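Side-chain contacts in cyclopropane mycolic acid synthase MmaA2 (Mycobacterium tuberculosis, PDB 1TPY), which converts a double bond of mycolic acids into a cis cyclopropane ring by transferring a methylene group from S-adenosyl-L-methionine, a modification that affects cell envelope permeability: residues A[117-120]-A[125-128]; A[167-172]-A[271-276]; A[52-57]-A[83-88]; A[149-154]-A[209-214]. All coordinates share one frame; numbering follows the deposited sequence.

Contact 1: residues A[117-120]-A[125-128]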
loop_
_atom_site.group_PDB
_atom_site.type_symbol
_atom_site.label_atom_id
_atom_site.label_comp_id
_atom_site.label_asym_id
_atom_site.label_seq_id
_atom_site.Cartn_x
_atom_site.Cartn_y
_atom_site.Cartn_z
ATOM N N ARG A 117 -0.199 14.786 11.494
ATOM C CA ARG A 117 -1.638 14.623 11.529
ATOM C C ARG A 117 -2.097 13.586 10.520
ATOM O O ARG A 117 -1.390 13.259 9.565
ATOM C CB ARG A 117 -2.351 15.951 11.273
ATOM C CG ARG A 117 -1.929 16.654 10.024
ATOM C CD ARG A 117 -2.654 17.991 9.869
ATOM N NE ARG A 117 -1.987 18.800 8.858
ATOM C CZ ARG A 117 -2.550 19.236 7.735
ATOM N NH1 ARG A 117 -1.830 19.959 6.895
ATOM N NH2 ARG A 117 -3.823 18.970 7.455
ATOM N N VAL A 118 -3.287 13.056 10.765
ATOM C CA VAL A 118 -3.886 12.056 9.905
ATOM C C VAL A 118 -5.302 12.530 9.630
ATOM O O VAL A 118 -6.000 12.963 10.539
ATOM C CB VAL A 118 -3.919 10.682 10.599
ATOM C CG1 VAL A 118 -4.627 10.794 11.936
ATOM C CG2 VAL A 118 -4.601 9.660 9.708
ATOM N N LEU A 119 -5.709 12.480 8.371
ATOM C CA LEU A 119 -7.048 12.899 8.001
ATOM C C LEU A 119 -7.840 11.705 7.508
ATOM O O LEU A 119 -7.296 10.840 6.818
ATOM C CB LEU A 119 -7.003 13.951 6.883
ATOM C CG LEU A 119 -6.560 15.384 7.211
ATOM C CD1 LEU A 119 -5.067 15.443 7.457
ATOM C CD2 LEU A 119 -6.922 16.286 6.046
ATOM N N LEU A 120 -9.110 11.628 7.895
ATOM C CA LEU A 120 -9.947 10.556 7.390
ATOM C C LEU A 120 -10.463 11.198 6.113
ATOM O O LEU A 120 -11.467 11.908 6.126
ATOM C CB LEU A 120 -11.120 10.241 8.321
ATOM C CG LEU A 120 -12.031 9.139 7.748
ATOM C CD1 LEU A 120 -11.289 7.803 7.738
ATOM C CD2 LEU A 120 -13.297 9.019 8.570
ATOM N N GLN A 125 -9.693 14.652 -1.775
ATOM C CA GLN A 125 -10.179 15.713 -0.900
ATOM C C GLN A 125 -9.032 16.536 -0.319
ATOM O O GLN A 125 -9.259 17.457 0.464
ATOM C CB GLN A 125 -10.998 15.115 0.245
ATOM C CG GLN A 125 -12.312 14.476 -0.184
ATOM C CD GLN A 125 -12.943 13.647 0.921
ATOM O OE1 GLN A 125 -14.161 13.635 1.083
ATOM N NE2 GLN A 125 -12.116 12.935 1.677
ATOM N N PHE A 126 -7.809 16.205 -0.711
ATOM C CA PHE A 126 -6.628 16.903 -0.212
ATOM C C PHE A 126 -6.025 17.815 -1.286
ATOM O O PHE A 126 -5.797 17.381 -2.415
ATOM C CB PHE A 126 -5.589 15.875 0.230
ATOM C CG PHE A 126 -4.519 16.435 1.108
ATOM C CD1 PHE A 126 -4.776 16.706 2.448
ATOM C CD2 PHE A 126 -3.251 16.697 0.598
ATOM C CE1 PHE A 126 -3.780 17.228 3.271
ATOM C CE2 PHE A 126 -2.253 17.220 1.406
ATOM C CZ PHE A 126 -2.517 17.486 2.748
ATOM N N ASN A 127 -5.765 19.073 -0.930
ATOM C CA ASN A 127 -5.200 20.039 -1.873
ATOM C C ASN A 127 -4.094 20.900 -1.278
ATOM O O ASN A 127 -3.715 21.914 -1.860
ATOM C CB ASN A 127 -6.299 20.962 -2.415
ATOM C CG ASN A 127 -7.335 20.215 -3.227
ATOM O OD1 ASN A 127 -8.329 19.718 -2.693
ATOM N ND2 ASN A 127 -7.098 20.116 -4.523
ATOM N N GLU A 128 -3.581 20.497 -0.121
ATOM C CA GLU A 128 -2.523 21.244 0.551
ATOM C C GLU A 128 -1.153 21.049 -0.090
ATOM O O GLU A 128 -0.839 19.978 -0.591
ATOM C CB GLU A 128 -2.424 20.821 2.014
ATOM C CG GLU A 128 -3.633 21.144 2.869
ATOM C CD GLU A 128 -3.400 20.771 4.316
ATOM O OE1 GLU A 128 -2.226 20.539 4.672
ATOM O OE2 GLU A 128 -4.374 20.723 5.094
#
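The R117 guanidinium and the E128 carboxylate meet edge to edge, their planes 29° apart, while the F126 ring has L119 CD2 at its edge and E128 N over one face, offset toward the rim. The site borders the Rossmann-like sheet of a class I methyltransferase: R117 and L119 lie on strand 116-120 at one edge, and F126 and E128 on the loop that follows the cofactor-binding pair W123 and E124. Both carboxylate oxygens are engaged. NH2 of R117 gives a hydrogen bond to OE2 of E128 at 3.0 Å, on the syn side, and NH1 pairs with OE1 in the same salt bridge, although the modelled NH1 to OE1 separation of 2.3 Å is too short to be trusted in detail. R117 CG stands between the backbone N and the carbonyl carbon (chi1 53°), and from CG to NE the chain is extended, which carries the charged group across to the loop. Inward of this pair, which lies toward the surface, the contact turns apolar, with F126 also packing on V91 and L93 of the neighbouring strand 89-94. Its link to strand 116-120 is made by CD2 of L119, which reaches F126 CD1 at 4.2 Å.

Contact 2: residues A[167-172]-A[271-276]; sequences HTITGL and KLFRVG. With 16A (cetyl-trimethyl-ammonium), chain D; CO3 (carbonate ion), chain B.
One methyl group, CD1 of I169, has three quite different neighbours: the edge of the F273 ring, an alkyl carbon of the bound cetyl-trimethyl-ammonium and an oxygen of the carbonate ion. Direct protein contact is slight, CD1 of I169 standing 4.3 Å from F273 CZ. The ligands come closer, with C4 of the detergent 3.7 Å and carbonate O2 3.4 Å from I169 CD1. F273 swings toward the strand through its first torsion (chi1 -69°, CG anti to the carbonyl carbon), and its CE1 lies 4.0 Å from detergent C5; the alkyl chain thus runs past both side chains. A second touch, farther along, sets the two methyls of L172 against the carbonyl of G276, with CD1 of L172 3.4 Å from G276 O. G276 has positive phi (114°) where the chain leaves helix 256-275. Five residues before L172, within strand 163-171, NE2 of H167 donates to carbonate O1 at 2.8 Å, with an N-H...O angle of 150°, while H167 ND1 is held by Q282. Y232 OH and C35 N also bind the ion. The greasy wall of I169 and F273 therefore suits a lipid chain, and the anion beside it is consistent with the role proposed for bound bicarbonate in related cyclopropane synthases, that of accepting the proton lost in the reaction.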
loop_
_atom_site.group_PDB
_atom_site.type_symbol
_atom_site.label_atom_id
_atom_site.label_comp_id
_atom_site.label_asym_id
_atom_site.label_seq_id
_atom_site.Cartn_x
_atom_site.Cartn_y
_atom_site.Cartn_z
ATOM N N HIS A 167 4.384 3.200 -4.730
ATOM C CA HIS A 167 4.605 1.775 -4.550
ATOM C C HIS A 167 3.244 1.122 -4.734
ATOM O O HIS A 167 2.291 1.432 -4.011
ATOM C CB HIS A 167 5.162 1.516 -3.146
ATOM C CG HIS A 167 5.159 0.076 -2.735
ATOM N ND1 HIS A 167 6.208 -0.498 -2.049
ATOM C CD2 HIS A 167 4.205 -0.882 -2.828
ATOM C CE1 HIS A 167 5.898 -1.743 -1.733
ATOM N NE2 HIS A 167 4.687 -2.000 -2.193
ATOM N N THR A 168 3.143 0.224 -5.703
ATOM C CA THR A 168 1.868 -0.418 -5.957
ATOM C C THR A 168 1.990 -1.759 -6.639
ATOM O O THR A 168 2.989 -2.068 -7.296
ATOM C CB THR A 168 0.956 0.469 -6.844
ATOM O OG1 THR A 168 -0.255 -0.234 -7.139
ATOM C CG2 THR A 168 1.645 0.813 -8.151
ATOM N N ILE A 169 0.958 -2.567 -6.457
ATOM C CA ILE A 169 0.915 -3.864 -7.088
ATOM C C ILE A 169 0.609 -3.567 -8.544
ATOM O O ILE A 169 -0.143 -2.645 -8.845
ATOM C CB ILE A 169 -0.216 -4.721 -6.504
ATOM C CG1 ILE A 169 0.134 -5.122 -5.072
ATOM C CG2 ILE A 169 -0.458 -5.947 -7.385
ATOM C CD1 ILE A 169 -0.994 -5.813 -4.349
ATOM N N THR A 170 1.226 -4.316 -9.447
ATOM C CA THR A 170 0.964 -4.133 -10.862
ATOM C C THR A 170 0.626 -5.500 -11.427
ATOM O O THR A 170 1.228 -6.507 -11.049
ATOM C CB THR A 170 2.183 -3.561 -11.620
ATOM O OG1 THR A 170 3.307 -4.425 -11.441
ATOM C CG2 THR A 170 2.536 -2.172 -11.108
ATOM N N GLY A 171 -0.364 -5.540 -12.306
ATOM C CA GLY A 171 -0.737 -6.797 -12.911
ATOM C C GLY A 171 -0.093 -6.846 -14.279
ATOM O O GLY A 171 0.107 -5.809 -14.912
ATOM N N LEU A 172 0.269 -8.039 -14.725
ATOM C CA LEU A 172 0.862 -8.182 -16.043
ATOM C C LEU A 172 -0.252 -8.024 -17.065
ATOM O O LEU A 172 -1.398 -8.362 -16.789
ATOM C CB LEU A 172 1.477 -9.572 -16.217
ATOM C CG LEU A 172 2.916 -9.825 -15.780
ATOM C CD1 LEU A 172 3.069 -9.634 -14.275
ATOM C CD2 LEU A 172 3.294 -11.243 -16.192
ATOM N N LYS A 271 0.387 -17.340 -4.292
ATOM C CA LYS A 271 0.572 -18.131 -5.506
ATOM C C LYS A 271 0.681 -17.192 -6.711
ATOM O O LYS A 271 1.518 -17.389 -7.598
ATOM C CB LYS A 271 -0.593 -19.113 -5.704
ATOM C CG LYS A 271 -0.504 -19.902 -7.006
ATOM C CD LYS A 271 -1.652 -20.887 -7.168
ATOM C CE LYS A 271 -1.622 -21.531 -8.547
ATOM N NZ LYS A 271 -2.563 -22.688 -8.661
ATOM N N LEU A 272 -0.162 -16.167 -6.741
ATOM C CA LEU A 272 -0.124 -15.211 -7.840
ATOM C C LEU A 272 1.283 -14.645 -8.051
ATOM O O LEU A 272 1.785 -14.635 -9.177
ATOM C CB LEU A 272 -1.118 -14.071 -7.598
ATOM C CG LEU A 272 -2.593 -14.491 -7.610
ATOM C CD1 LEU A 272 -3.467 -13.257 -7.494
ATOM C CD2 LEU A 272 -2.912 -15.257 -8.905
ATOM N N PHE A 273 1.922 -14.186 -6.979
ATOM C CA PHE A 273 3.269 -13.626 -7.098
ATOM C C PHE A 273 4.307 -14.713 -7.358
ATOM O O PHE A 273 5.261 -14.508 -8.107
ATOM C CB PHE A 273 3.663 -12.847 -5.832
ATOM C CG PHE A 273 2.887 -11.580 -5.630
ATOM C CD1 PHE A 273 1.719 -11.575 -4.875
ATOM C CD2 PHE A 273 3.300 -10.397 -6.235
ATOM C CE1 PHE A 273 0.971 -10.411 -4.729
ATOM C CE2 PHE A 273 2.561 -9.232 -6.095
ATOM C CZ PHE A 273 1.392 -9.240 -5.340
ATOM N N ARG A 274 4.120 -15.866 -6.728
ATOM C CA ARG A 274 5.050 -16.974 -6.890
ATOM C C ARG A 274 5.077 -17.418 -8.349
ATOM O O ARG A 274 6.146 -17.606 -8.930
ATOM C CB ARG A 274 4.635 -18.143 -5.993
ATOM C CG ARG A 274 5.669 -19.245 -5.902
ATOM C CD ARG A 274 5.179 -20.391 -5.042
ATOM N NE ARG A 274 4.868 -19.954 -3.689
ATOM C CZ ARG A 274 3.675 -20.087 -3.114
ATOM N NH1 ARG A 274 3.494 -19.657 -1.872
ATOM N NH2 ARG A 274 2.666 -20.644 -3.778
ATOM N N VAL A 275 3.894 -17.586 -8.934
ATOM C CA VAL A 275 3.780 -17.989 -10.331
ATOM C C VAL A 275 4.246 -16.840 -11.218
ATOM O O VAL A 275 4.931 -17.051 -12.215
ATOM C CB VAL A 275 2.320 -18.331 -10.699
ATOM C CG1 VAL A 275 2.215 -18.659 -12.189
ATOM C CG2 VAL A 275 1.834 -19.511 -9.853
ATOM N N GLY A 276 3.867 -15.622 -10.844
ATOM C CA GLY A 276 4.259 -14.456 -11.610
ATOM C C GLY A 276 3.111 -13.727 -12.288
ATOM O O GLY A 276 3.346 -12.852 -13.118
HETATM C C1 16A D . -1.558 -8.717 -0.432
HETATM C C2 16A D . -2.618 -8.327 -1.461
HETATM C C3 16A D . -2.300 -8.962 -2.825
HETATM C C4 16A D . -3.298 -8.664 -3.936
HETATM C C5 16A D . -2.844 -9.367 -5.225
HETATM C C6 16A D . -3.751 -9.162 -6.449
HETATM C C7 16A D . -5.197 -9.716 -6.405
HETATM C C8 16A D . -6.232 -9.123 -7.390
HETATM C C9 16A D . -6.355 -7.581 -7.446
HETATM C C10 16A D . -6.845 -6.878 -6.158
HETATM C C11 16A D . -6.529 -5.366 -6.045
HETATM C C12 16A D . -6.615 -4.782 -4.626
HETATM C C13 16A D . -5.232 -4.607 -3.990
HETATM C C14 16A D . -5.338 -4.118 -2.547
HETATM C C15 16A D . -3.936 -4.237 -1.924
HETATM C C16 16A D . -4.050 -3.895 -0.424
HETATM N N1 16A D . -2.930 -3.919 0.612
HETATM C C17 16A D . -3.048 -3.686 1.930
HETATM C C18 16A D . -2.180 -5.232 0.560
HETATM C C19 16A D . -1.900 -2.881 0.227
HETATM C C CO3 B . 1.437 -3.345 -2.133
HETATM O O1 CO3 B . 2.727 -3.822 -1.555
HETATM O O2 CO3 B . 0.279 -3.948 -1.792
HETATM O O3 CO3 B . 1.429 -2.308 -3.008
#

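Contact 3: residues A[52-57]-A[83-88]; sequences KIDLAL and IAQYDV
Y86 lies obliquely against L57, and this pair supplies the apolar part of the contact. CE1 of the tyrosine is 3.6 Å from L57 CB and 3.8 Å from L57 CD2, so the leucine meets the CD1-CE1 part of the ring with both CB and one branch. The phenol oxygen reaches past it toward the last turn of helix 45-57, but Y86 OH to D54 O is 3.7 Å, too long for a hydrogen bond. With CG anti to the carbonyl carbon (chi1 -58°), the Y86 ring is sent across to helix 45-57; chi1 of L57 is -106°, off the staggered values, which may reflect strain or the model's fit. Farther out, NE2 of Q85 stays 4.4 Å from D54 OD2, a loose polar approach; the carboxylate has its firm partner in R81, with which it forms a salt bridge one turn back along helix 77-86. L57 packs on T78 and A82 of that same helix. The tyrosine sits at the helix end, where D87 takes positive phi (52°) and the chain turns into strand 89-94. Helix 77-86 connects strands 67-71 and 89-94 in a beta-alpha-beta crossover, following the G72-C73-G74 cofactor loop, as in Rossmann-like methyltransferases.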
loop_
_atom_site.group_PDB
_atom_site.type_symbol
_atom_site.label_atom_id
_atom_site.label_comp_id
_atom_site.label_asym_id
_atom_site.label_seq_id
_atom_site.Cartn_x
_atom_site.Cartn_y
_atom_site.Cartn_z
ATOM N N LYS A 52 11.566 -2.011 3.675
ATOM C CA LYS A 52 10.755 -1.521 2.559
ATOM C C LYS A 52 10.418 -0.040 2.769
ATOM O O LYS A 52 10.437 0.746 1.826
ATOM C CB LYS A 52 9.469 -2.353 2.428
ATOM C CG LYS A 52 8.436 -1.799 1.448
ATOM C CD LYS A 52 7.525 -0.759 2.103
ATOM C CE LYS A 52 6.746 -1.355 3.281
ATOM N NZ LYS A 52 5.905 -2.538 2.900
ATOM N N ILE A 53 10.118 0.330 4.011
ATOM C CA ILE A 53 9.789 1.711 4.346
ATOM C C ILE A 53 10.962 2.614 3.972
ATOM O O ILE A 53 10.812 3.559 3.194
ATOM C CB ILE A 53 9.512 1.867 5.859
ATOM C CG1 ILE A 53 8.334 0.981 6.273
ATOM C CG2 ILE A 53 9.257 3.328 6.202
ATOM C CD1 ILE A 53 7.073 1.249 5.509
ATOM N N ASP A 54 12.128 2.316 4.538
ATOM C CA ASP A 54 13.333 3.090 4.264
ATOM C C ASP A 54 13.662 3.123 2.775
ATOM O O ASP A 54 14.150 4.127 2.261
ATOM C CB ASP A 54 14.527 2.509 5.032
ATOM C CG ASP A 54 14.377 2.646 6.530
ATOM O OD1 ASP A 54 13.464 3.375 6.977
ATOM O OD2 ASP A 54 15.182 2.028 7.260
ATOM N N LEU A 55 13.401 2.018 2.084
ATOM C CA LEU A 55 13.679 1.935 0.655
ATOM C C LEU A 55 12.860 2.988 -0.085
ATOM O O LEU A 55 13.383 3.731 -0.915
ATOM C CB LEU A 55 13.333 0.538 0.132
ATOM C CG LEU A 55 13.558 0.285 -1.362
ATOM C CD1 LEU A 55 15.049 0.390 -1.681
ATOM C CD2 LEU A 55 13.015 -1.089 -1.735
ATOM N N ALA A 56 11.573 3.057 0.233
ATOM C CA ALA A 56 10.683 4.021 -0.403
ATOM C C ALA A 56 11.034 5.455 -0.012
ATOM O O ALA A 56 11.171 6.331 -0.865
ATOM C CB ALA A 56 9.239 3.723 -0.015
ATOM N N LEU A 57 11.172 5.684 1.290
ATOM C CA LEU A 57 11.489 6.998 1.816
ATOM C C LEU A 57 12.836 7.548 1.316
ATOM O O LEU A 57 12.938 8.725 0.970
ATOM C CB LEU A 57 11.468 6.941 3.348
ATOM C CG LEU A 57 10.294 7.582 4.104
ATOM C CD1 LEU A 57 8.975 7.341 3.391
ATOM C CD2 LEU A 57 10.264 7.019 5.521
ATOM N N ILE A 83 9.508 10.446 10.389
ATOM C CA ILE A 83 9.804 11.464 11.385
ATOM C C ILE A 83 11.141 11.207 12.061
ATOM O O ILE A 83 11.986 12.098 12.155
ATOM C CB ILE A 83 8.736 11.489 12.488
ATOM C CG1 ILE A 83 7.389 11.906 11.896
ATOM C CG2 ILE A 83 9.173 12.435 13.616
ATOM C CD1 ILE A 83 6.270 11.922 12.902
ATOM N N ALA A 84 11.312 9.981 12.545
ATOM C CA ALA A 84 12.525 9.573 13.244
ATOM C C ALA A 84 13.763 9.510 12.355
ATOM O O ALA A 84 14.830 10.007 12.720
ATOM C CB ALA A 84 12.301 8.220 13.900
ATOM N N GLN A 85 13.620 8.910 11.183
ATOM C CA GLN A 85 14.747 8.758 10.280
ATOM C C GLN A 85 15.067 9.967 9.386
ATOM O O GLN A 85 16.221 10.164 9.011
ATOM C CB GLN A 85 14.528 7.523 9.410
ATOM C CG GLN A 85 15.812 6.937 8.870
ATOM C CD GLN A 85 16.552 6.090 9.896
ATOM O OE1 GLN A 85 16.405 6.271 11.108
ATOM N NE2 GLN A 85 17.368 5.169 9.407
ATOM N N TYR A 86 14.066 10.771 9.034
ATOM C CA TYR A 86 14.326 11.924 8.171
ATOM C C TYR A 86 13.946 13.267 8.778
ATOM O O TYR A 86 14.171 14.324 8.176
ATOM C CB TYR A 86 13.634 11.740 6.814
ATOM C CG TYR A 86 14.083 10.481 6.106
ATOM C CD1 TYR A 86 13.464 9.261 6.362
ATOM C CD2 TYR A 86 15.173 10.499 5.227
ATOM C CE1 TYR A 86 13.912 8.085 5.769
ATOM C CE2 TYR A 86 15.630 9.327 4.627
ATOM C CZ TYR A 86 14.994 8.123 4.903
ATOM O OH TYR A 86 15.425 6.958 4.308
ATOM N N ASP A 87 13.373 13.219 9.973
ATOM C CA ASP A 87 12.991 14.432 10.682
ATOM C C ASP A 87 12.137 15.381 9.836
ATOM O O ASP A 87 12.405 16.583 9.762
ATOM C CB ASP A 87 14.255 15.149 11.175
ATOM C CG ASP A 87 13.949 16.264 12.150
ATOM O OD1 ASP A 87 13.073 16.065 13.018
ATOM O OD2 ASP A 87 14.591 17.331 12.056
ATOM N N VAL A 88 11.114 14.827 9.190
ATOM C CA VAL A 88 10.197 15.615 8.382
ATOM C C VAL A 88 8.841 15.647 9.095
ATOM O O VAL A 88 8.560 14.800 9.949
ATOM C CB VAL A 88 9.995 14.999 6.964
ATOM C CG1 VAL A 88 11.314 14.970 6.210
ATOM C CG2 VAL A 88 9.407 13.597 7.070
#

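Contact 4: residues A[149-154]-A[209-214]; sequences DFFARA and EMVEEQ
F151 leaves helix 147-157 directed at helix 208-218, and the first torsion (chi1 -70°) places CG anti to the carbonyl carbon, so that the ring projects between the two helices. Going outward from CB and CG, the first atom to meet the other segment is CD1, which rests 3.9 Å from Q214 CB and 4.0 Å from the Q214 backbone carbon. The next atom on that side, CE1, is likewise 3.9 Å from Q214 CB, so one methylene is shared between two ring carbons. At the tip CZ reaches the preceding turn, 4.2 Å from V211 CG1 and equally far from V211 O. CZ meets that oxygen only in van der Waals contact; S215 OG of the same helix is hydrogen-bonded to V211 O and to E212 O. The two helices lie beside the central sheet of the Rossmann-like fold, helix 147-157 serving as part of the crossover from strand 132-136 to strand 163-171 and helix 208-218 leading into strand 221-227. On the sheet side F151 also packs on L164 and L166 of strand 163-171, and V211 shares L166 with it. One face of the phenyl is occupied from within its own helix by F150 CD2, 3.8 Å above the plane and over the centre. Q214 runs across F151 at about a right angle; its chain bends at the second torsion (chi2 -71°), leaving the amide tilted 21° from the ring plane, and its side chain packs on A148 of the first helix.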
loop_
_atom_site.group_PDB
_atom_site.type_symbol
_atom_site.label_atom_id
_atom_site.label_comp_id
_atom_site.label_asym_id
_atom_site.label_seq_id
_atom_site.Cartn_x
_atom_site.Cartn_y
_atom_site.Cartn_z
ATOM N N ASP A 149 -6.564 11.760 -12.611
ATOM C CA ASP A 149 -6.812 12.788 -11.608
ATOM C C ASP A 149 -5.851 12.643 -10.431
ATOM O O ASP A 149 -5.401 13.647 -9.870
ATOM C CB ASP A 149 -8.261 12.729 -11.117
ATOM C CG ASP A 149 -9.225 13.392 -12.075
ATOM O OD1 ASP A 149 -8.782 13.812 -13.164
ATOM O OD2 ASP A 149 -10.425 13.499 -11.746
ATOM N N PHE A 150 -5.526 11.408 -10.056
ATOM C CA PHE A 150 -4.597 11.210 -8.942
ATOM C C PHE A 150 -3.258 11.885 -9.209
ATOM O O PHE A 150 -2.785 12.679 -8.402
ATOM C CB PHE A 150 -4.332 9.727 -8.672
ATOM C CG PHE A 150 -3.138 9.489 -7.775
ATOM C CD1 PHE A 150 -3.178 9.845 -6.429
ATOM C CD2 PHE A 150 -1.954 8.971 -8.293
ATOM C CE1 PHE A 150 -2.059 9.694 -5.612
ATOM C CE2 PHE A 150 -0.830 8.816 -7.488
ATOM C CZ PHE A 150 -0.878 9.178 -6.146
ATOM N N PHE A 151 -2.641 11.553 -10.340
ATOM C CA PHE A 151 -1.351 12.130 -10.689
ATOM C C PHE A 151 -1.420 13.645 -10.851
ATOM O O PHE A 151 -0.499 14.354 -10.456
ATOM C CB PHE A 151 -0.804 11.484 -11.967
ATOM C CG PHE A 151 -0.385 10.053 -11.782
ATOM C CD1 PHE A 151 -1.052 9.023 -12.445
ATOM C CD2 PHE A 151 0.670 9.728 -10.934
ATOM C CE1 PHE A 151 -0.672 7.696 -12.264
ATOM C CE2 PHE A 151 1.053 8.403 -10.747
ATOM C CZ PHE A 151 0.381 7.386 -11.413
ATOM N N ALA A 152 -2.513 14.144 -11.414
ATOM C CA ALA A 152 -2.661 15.586 -11.596
ATOM C C ALA A 152 -2.601 16.269 -10.226
ATOM O O ALA A 152 -1.936 17.295 -10.062
ATOM C CB ALA A 152 -3.987 15.903 -12.300
ATOM N N ARG A 153 -3.285 15.687 -9.243
ATOM C CA ARG A 153 -3.305 16.242 -7.889
ATOM C C ARG A 153 -1.928 16.181 -7.227
ATOM O O ARG A 153 -1.473 17.148 -6.611
ATOM C CB ARG A 153 -4.310 15.483 -7.019
ATOM C CG ARG A 153 -4.492 16.094 -5.639
ATOM C CD ARG A 153 -5.010 17.520 -5.752
ATOM N NE ARG A 153 -6.309 17.560 -6.411
ATOM C CZ ARG A 153 -7.449 17.200 -5.834
ATOM N NH1 ARG A 153 -7.461 16.776 -4.578
ATOM N NH2 ARG A 153 -8.578 17.241 -6.520
ATOM N N ALA A 154 -1.277 15.026 -7.341
ATOM C CA ALA A 154 0.048 14.836 -6.765
ATOM C C ALA A 154 0.998 15.849 -7.377
ATOM O O ALA A 154 1.824 16.437 -6.685
ATOM C CB ALA A 154 0.542 13.424 -7.049
ATOM N N GLU A 209 2.454 -0.273 -17.736
ATOM C CA GLU A 209 2.324 0.776 -18.739
ATOM C C GLU A 209 1.297 1.832 -18.335
ATOM O O GLU A 209 1.445 3.000 -18.677
ATOM C CB GLU A 209 1.962 0.179 -20.107
ATOM C CG GLU A 209 0.741 -0.727 -20.091
ATOM C CD GLU A 209 0.484 -1.372 -21.432
ATOM O OE1 GLU A 209 1.458 -1.574 -22.185
ATOM O OE2 GLU A 209 -0.682 -1.688 -21.733
ATOM N N MET A 210 0.264 1.428 -17.601
ATOM C CA MET A 210 -0.758 2.380 -17.162
ATOM C C MET A 210 -0.154 3.443 -16.251
ATOM O O MET A 210 -0.440 4.630 -16.403
ATOM C CB MET A 210 -1.891 1.664 -16.427
ATOM C CG MET A 210 -2.908 0.981 -17.331
ATOM S SD MET A 210 -4.118 0.028 -16.363
ATOM C CE MET A 210 -4.686 1.308 -15.277
ATOM N N VAL A 211 0.670 3.009 -15.298
ATOM C CA VAL A 211 1.331 3.928 -14.371
ATOM C C VAL A 211 2.277 4.855 -15.135
ATOM O O VAL A 211 2.253 6.072 -14.948
ATOM C CB VAL A 211 2.150 3.164 -13.302
ATOM C CG1 VAL A 211 2.927 4.150 -12.436
ATOM C CG2 VAL A 211 1.224 2.324 -12.434
ATOM N N GLU A 212 3.106 4.272 -15.998
ATOM C CA GLU A 212 4.065 5.049 -16.787
ATOM C C GLU A 212 3.377 6.082 -17.670
ATOM O O GLU A 212 3.690 7.266 -17.614
ATOM C CB GLU A 212 4.903 4.134 -17.686
ATOM C CG GLU A 212 5.666 3.051 -16.949
ATOM C CD GLU A 212 6.468 2.172 -17.897
ATOM O OE1 GLU A 212 5.898 1.702 -18.911
ATOM O OE2 GLU A 212 7.661 1.945 -17.626
ATOM N N GLU A 213 2.446 5.616 -18.492
ATOM C CA GLU A 213 1.729 6.483 -19.406
ATOM C C GLU A 213 0.940 7.594 -18.722
ATOM O O GLU A 213 1.063 8.757 -19.096
ATOM C CB GLU A 213 0.797 5.645 -20.283
ATOM C CG GLU A 213 1.538 4.660 -21.172
ATOM C CD GLU A 213 0.599 3.841 -22.029
ATOM O OE1 GLU A 213 -0.628 4.059 -21.944
ATOM O OE2 GLU A 213 1.086 2.980 -22.787
ATOM N N GLN A 214 0.132 7.237 -17.727
ATOM C CA GLN A 214 -0.675 8.221 -17.010
ATOM C C GLN A 214 0.175 9.239 -16.263
ATOM O O GLN A 214 -0.120 10.431 -16.278
ATOM C CB GLN A 214 -1.605 7.525 -16.019
ATOM C CG GLN A 214 -2.734 6.721 -16.654
ATOM C CD GLN A 214 -3.811 7.593 -17.289
ATOM O OE1 GLN A 214 -4.868 7.097 -17.677
ATOM N NE2 GLN A 214 -3.548 8.897 -17.396
#

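In the fold
Contact 4 is the most buried, an aromatic and aliphatic junction of two helices beside the sheet, whereas contacts 1 and 3 are only partly buried and mix apolar pairs with charged residues toward solvent. Contact 2 is partly buried too, but differs in chemistry because bound lipid-like and anionic groups share its surface. Contacts 1 and 2 reach the same sheet on opposite sides of the chain's centre, about 30 Å apart between centres. Helix 147-157 of contact 4 is followed in the chain by strand 163-171 of contact 2. Contacts 1 and 4 touch directly, since R153 NH1 is hydrogen-bonded to F126 O, and K52 of contact 3 packs on H167 of contact 2.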